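Side-chain contacts in oligopeptide-binding protein oppA (Lactococcus lactis, PDB 3DRF), which captures extracellular oligopeptides as the receptor of the OppABCDF ABC transporter, and is essential for uptake of peptides longer than three residues and for growth in milk: residues A[339-342]-A[343-347]; A[448-451]-A[452-456]. All coordinates share one frame; numbering follows the deposited sequence.

Interaction 1: residues A[339-342]-A[343-347]; sequences ARNV and AEVDN
Asn341 and Glu344 meet through one side-chain hydrogen bond at the start of helix 342-349. Asn341 ND2 donates to Glu344 OE1 at 3.0 Å, and the N-H...O angle of 172° makes the bond nearly straight. The acceptor lies in the amide plane of Asn341, whereas the amide reaches the carboxylate on its anti side and somewhat out of plane, the two planes being turned 63° apart. Asn341 holds CG between its own backbone N and carbonyl carbon (chi1 56°), which sends the amide across the Glu344 chain at about a right angle. Although Asn341 occupies the N-cap position, its side chain makes no capping bond. On the backbone, Val345 N binds Asn341 O at 3.1 Å and Asp346 N binds Val342 O at 2.9 Å, the first i to i+4 bonds of the turn. Val345 CG2 packs on Asn341 O at 3.5 Å, while Val342 and Asp346 run side by side, with Val342 CG1 3.8 Å from Asp346 OD2.

Outward from this shell, Asn428 of helix 422-435 donates to Asn341 OD1, so both ends of the amide are engaged, which probably holds it against flipping. Asn540 of strand 536-549 similarly binds Asp346 OD2. With an alanine here instead of Asn341, Glu344 OE1 and Asn428 ND2 would each probably lose this partner, and the Glu344 carboxylate would be freer to turn. The chemistry implies a polar junction: one buried amide accepts from a neighbouring helix and donates to an exposed residue's carboxylate, tying the helix start to its surroundings.

Interaction 2: residues A[448-451]-A[452-456]; sequences MEFN and SWVDH
Phe450 and Val454 form part of the tightly packed side of this first turn of helix 450-458. Val454 CG2 sits over one face of the phenyl ring, 3.9 Å from its centroid and 20° off the normal, a CH-pi contact in which Phe450 CZ is the closest ring atom at 3.6 Å. Trp453 comes to the same ring obliquely. Trp453 is also met by Met448, whose SD lies 3.8 Å from Trp453 CB and beside the indole edge, 80° off the normal of the five-membered ring: a Met-aromatic contact made edge-on. Met448 keeps CG anti to the backbone N (chi1 -169°) and stays extended to SD, which brings the sulfur to Trp453; the bend at chi3 turns only CE. Outside the turn, Trp453 NE1 is bonded to Thr469, and Arg416 adds a cation-pi contact to the indole.

The polar cap is gripped just as firmly. Glu449, at the N-cap position, folds back at chi2 and holds two backbone amides: OE1 accepts from Ser452 N at 2.8 Å and OE2 from Asn451 N at 3.0 Å, both donors approaching from above the carboxylate plane. Ser43 OG also bonds to OE2, helping to position the group. The helix dipole would probably favour the negative charge of Glu449 here. The looser side is the solvent side, where Ser452 and Asp455 are exposed and a single water donates to both Asn451 O, at 2.8 Å, and Asp455 OD1. Phe450, Trp453 and Val454 also pack on the bound peptide, Phe450 on its backbone and the other two on apolar side chains. The arrangement is an N-capped helix start whose apolar face lines the peptide-binding cavity of this Venus fly-trap receptor.

Both contacts are partly buried first turns of helices, but they occupy different places in the fold. Interaction 1 is the more peripheral, about 24 Å from the centre of the chain, and joins the start of helix 342-349 to helix 422-435 and strand 536-549 through polar side chains. Interaction 2 is the more central, about 15 Å from that centre, and sets aromatic and sulfur packing beside the ligand; there the N-cap residue truly caps. The two centres are 25 Å apart and the nearest atoms about 12 Å, so neither touches the other; strands 468-474 and 536-549, contacted by Trp453 and Asp346 respectively, belong to one mixed sheet.

Interaction 1: residues A[339-342]-A[343-347]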
loop_
_atom_site.group_PDB
_atom_site.type_symbol
_atom_site.label_atom_id
_atom_site.label_comp_id
_atom_site.label_asym_id
_atom_site.label_seq_id
_atom_site.Cartn_x
_atom_site.Cartn_y
_atom_site.Cartn_z
ATOM N N ALA A 339 22.961 -11.201 -5.774
ATOM C CA ALA A 339 22.961 -12.094 -6.987
ATOM C C ALA A 339 21.921 -11.648 -8.039
ATOM O O ALA A 339 22.019 -11.977 -9.164
ATOM C CB ALA A 339 22.656 -13.511 -6.561
ATOM N N ARG A 340 20.876 -10.920 -7.635
ATOM C CA ARG A 340 19.886 -10.479 -8.642
ATOM C C ARG A 340 20.503 -9.442 -9.602
ATOM O O ARG A 340 21.394 -8.730 -9.275
ATOM C CB ARG A 340 18.603 -9.845 -7.997
ATOM C CG ARG A 340 17.723 -10.876 -7.229
ATOM C CD ARG A 340 16.304 -10.306 -6.988
ATOM N NE ARG A 340 16.360 -9.066 -6.205
ATOM C CZ ARG A 340 15.288 -8.323 -5.977
ATOM N NH1 ARG A 340 15.414 -7.233 -5.295
ATOM N NH2 ARG A 340 14.117 -8.705 -6.451
ATOM N N ASN A 341 19.944 -9.451 -10.820
ATOM C CA ASN A 341 20.288 -8.507 -11.853
ATOM C C ASN A 341 19.128 -7.554 -12.184
ATOM O O ASN A 341 18.646 -7.515 -13.273
ATOM C CB ASN A 341 20.739 -9.269 -13.133
ATOM C CG ASN A 341 19.706 -10.248 -13.638
ATOM O OD1 ASN A 341 18.868 -10.688 -12.964
ATOM N ND2 ASN A 341 19.822 -10.574 -14.913
ATOM N N VAL A 342 18.750 -6.756 -11.189
ATOM C CA VAL A 342 17.559 -5.924 -11.318
ATOM C C VAL A 342 17.754 -4.857 -12.423
ATOM O O VAL A 342 16.862 -4.590 -13.147
ATOM C CB VAL A 342 17.215 -5.256 -9.953
ATOM C CG1 VAL A 342 16.081 -4.325 -10.105
ATOM C CG2 VAL A 342 16.905 -6.339 -8.926
ATOM N N ALA A 343 18.941 -4.269 -12.519
ATOM C CA ALA A 343 19.219 -3.271 -13.560
ATOM C C ALA A 343 19.084 -3.897 -14.970
ATOM O O ALA A 343 18.464 -3.316 -15.819
ATOM C CB ALA A 343 20.633 -2.659 -13.333
ATOM N N GLU A 344 19.644 -5.083 -15.179
ATOM C CA GLU A 344 19.483 -5.752 -16.468
ATOM C C GLU A 344 17.998 -5.997 -16.806
ATOM O O GLU A 344 17.582 -5.782 -17.892
ATOM C CB GLU A 344 20.240 -7.087 -16.486
ATOM C CG GLU A 344 21.741 -6.991 -16.570
ATOM C CD GLU A 344 22.395 -8.318 -16.844
ATOM O OE1 GLU A 344 21.808 -9.375 -16.767
ATOM O OE2 GLU A 344 23.570 -8.193 -17.179
ATOM N N VAL A 345 17.203 -6.441 -15.835
ATOM C CA VAL A 345 15.763 -6.672 -16.026
ATOM C C VAL A 345 15.073 -5.358 -16.368
ATOM O O VAL A 345 14.340 -5.291 -17.293
ATOM C CB VAL A 345 15.169 -7.317 -14.729
ATOM C CG1 VAL A 345 13.663 -7.245 -14.744
ATOM C CG2 VAL A 345 15.702 -8.769 -14.590
ATOM N N ASP A 346 15.359 -4.303 -15.608
ATOM C CA ASP A 346 14.719 -2.994 -15.847
ATOM C C ASP A 346 15.083 -2.409 -17.236
ATOM O O ASP A 346 14.271 -1.910 -17.904
ATOM C CB ASP A 346 15.096 -1.980 -14.760
ATOM C CG ASP A 346 14.408 -2.232 -13.423
ATOM O OD1 ASP A 346 13.519 -3.003 -13.327
ATOM O OD2 ASP A 346 14.886 -1.592 -12.504
ATOM N N ASN A 347 16.340 -2.570 -17.613
ATOM C CA ASN A 347 16.834 -2.119 -18.946
ATOM C C ASN A 347 16.113 -2.874 -20.067
ATOM O O ASN A 347 15.729 -2.292 -21.024
ATOM C CB ASN A 347 18.377 -2.291 -19.053
ATOM C CG ASN A 347 19.146 -1.332 -18.160
ATOM O OD1 ASN A 347 18.633 -0.392 -17.706
ATOM N ND2 ASN A 347 20.408 -1.610 -17.957
#

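Interaction 2: residues A[448-451]-A[452-456]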
loop_
_atom_site.group_PDB
_atom_site.type_symbol
_atom_site.label_atom_id
_atom_site.label_comp_id
_atom_site.label_asym_id
_atom_site.label_seq_id
_atom_site.Cartn_x
_atom_site.Cartn_y
_atom_site.Cartn_z
ATOM N N MET A 448 2.012 -17.143 -8.619
ATOM C CA MET A 448 0.868 -17.094 -7.708
ATOM C C MET A 448 -0.082 -15.951 -8.069
ATOM O O MET A 448 0.326 -14.841 -8.232
ATOM C CB MET A 448 1.395 -16.908 -6.265
ATOM C CG MET A 448 0.283 -17.110 -5.200
ATOM S SD MET A 448 0.903 -17.109 -3.507
ATOM C CE MET A 448 1.724 -18.713 -3.467
ATOM N N GLU A 449 -1.355 -16.267 -8.164
ATOM C CA GLU A 449 -2.427 -15.265 -8.424
ATOM C C GLU A 449 -2.493 -14.222 -7.259
ATOM O O GLU A 449 -2.299 -14.540 -6.112
ATOM C CB GLU A 449 -3.775 -16.016 -8.585
ATOM C CG GLU A 449 -4.983 -15.110 -8.938
ATOM C CD GLU A 449 -5.708 -14.551 -7.723
ATOM O OE1 GLU A 449 -5.711 -15.205 -6.691
ATOM O OE2 GLU A 449 -6.258 -13.486 -7.861
ATOM N N PHE A 450 -2.740 -12.988 -7.638
ATOM C CA PHE A 450 -2.610 -11.861 -6.706
ATOM C C PHE A 450 -3.506 -11.914 -5.434
ATOM O O PHE A 450 -3.023 -11.772 -4.368
ATOM C CB PHE A 450 -2.804 -10.538 -7.434
ATOM C CG PHE A 450 -2.740 -9.323 -6.512
ATOM C CD1 PHE A 450 -1.547 -8.886 -5.927
ATOM C CD2 PHE A 450 -3.877 -8.622 -6.233
ATOM C CE1 PHE A 450 -1.540 -7.744 -5.083
ATOM C CE2 PHE A 450 -3.854 -7.496 -5.420
ATOM C CZ PHE A 450 -2.692 -7.070 -4.848
ATOM N N ASN A 451 -4.808 -12.145 -5.612
ATOM C CA ASN A 451 -5.697 -12.199 -4.445
ATOM C C ASN A 451 -5.292 -13.350 -3.500
ATOM O O ASN A 451 -5.291 -13.160 -2.332
ATOM C CB ASN A 451 -7.191 -12.301 -4.873
ATOM C CG ASN A 451 -7.711 -11.051 -5.590
ATOM O OD1 ASN A 451 -7.245 -9.964 -5.411
ATOM N ND2 ASN A 451 -8.716 -11.260 -6.420
ATOM N N SER A 452 -4.925 -14.489 -4.057
ATOM C CA SER A 452 -4.423 -15.625 -3.274
ATOM C C SER A 452 -3.159 -15.241 -2.498
ATOM O O SER A 452 -3.014 -15.560 -1.312
ATOM C CB SER A 452 -4.126 -16.810 -4.195
ATOM O OG SER A 452 -5.319 -17.376 -4.711
ATOM N N TRP A 453 -2.265 -14.544 -3.170
ATOM C CA TRP A 453 -0.996 -14.108 -2.546
ATOM C C TRP A 453 -1.269 -13.167 -1.356
ATOM O O TRP A 453 -0.707 -13.307 -0.338
ATOM C CB TRP A 453 -0.135 -13.419 -3.584
ATOM C CG TRP A 453 1.203 -12.870 -3.029
ATOM C CD1 TRP A 453 2.366 -13.529 -2.905
ATOM C CD2 TRP A 453 1.424 -11.562 -2.562
ATOM N NE1 TRP A 453 3.312 -12.713 -2.392
ATOM C CE2 TRP A 453 2.770 -11.479 -2.171
ATOM C CE3 TRP A 453 0.619 -10.431 -2.460
ATOM C CZ2 TRP A 453 3.335 -10.312 -1.639
ATOM C CZ3 TRP A 453 1.177 -9.273 -1.957
ATOM C CH2 TRP A 453 2.542 -9.219 -1.559
ATOM N N VAL A 454 -2.180 -12.228 -1.533
ATOM C CA VAL A 454 -2.532 -11.300 -0.458
ATOM C C VAL A 454 -3.065 -12.091 0.755
ATOM O O VAL A 454 -2.656 -11.852 1.870
ATOM C CB VAL A 454 -3.566 -10.206 -0.882
ATOM C CG1 VAL A 454 -3.936 -9.314 0.351
ATOM C CG2 VAL A 454 -2.979 -9.308 -1.984
ATOM N N ASP A 455 -3.941 -13.071 0.507
ATOM C CA ASP A 455 -4.469 -13.935 1.603
ATOM C C ASP A 455 -3.295 -14.655 2.300
ATOM O O ASP A 455 -3.241 -14.723 3.481
ATOM C CB ASP A 455 -5.491 -14.965 1.062
ATOM C CG ASP A 455 -6.797 -14.336 0.647
ATOM O OD1 ASP A 455 -7.108 -13.221 1.048
ATOM O OD2 ASP A 455 -7.411 -15.015 -0.123
ATOM N N HIS A 456 -2.426 -15.232 1.503
ATOM C CA HIS A 456 -1.247 -15.949 2.045
ATOM C C HIS A 456 -0.381 -15.059 2.947
ATOM O O HIS A 456 0.105 -15.531 3.901
ATOM C CB HIS A 456 -0.415 -16.565 0.898
ATOM C CG HIS A 456 0.241 -17.869 1.243
ATOM N ND1 HIS A 456 -0.473 -18.998 1.550
ATOM C CD2 HIS A 456 1.534 -18.220 1.287
ATOM C CE1 HIS A 456 0.370 -19.980 1.795
ATOM N NE2 HIS A 456 1.587 -19.531 1.655
HETATM O O HOH W 1 -7.327 -11.511 -1.322
#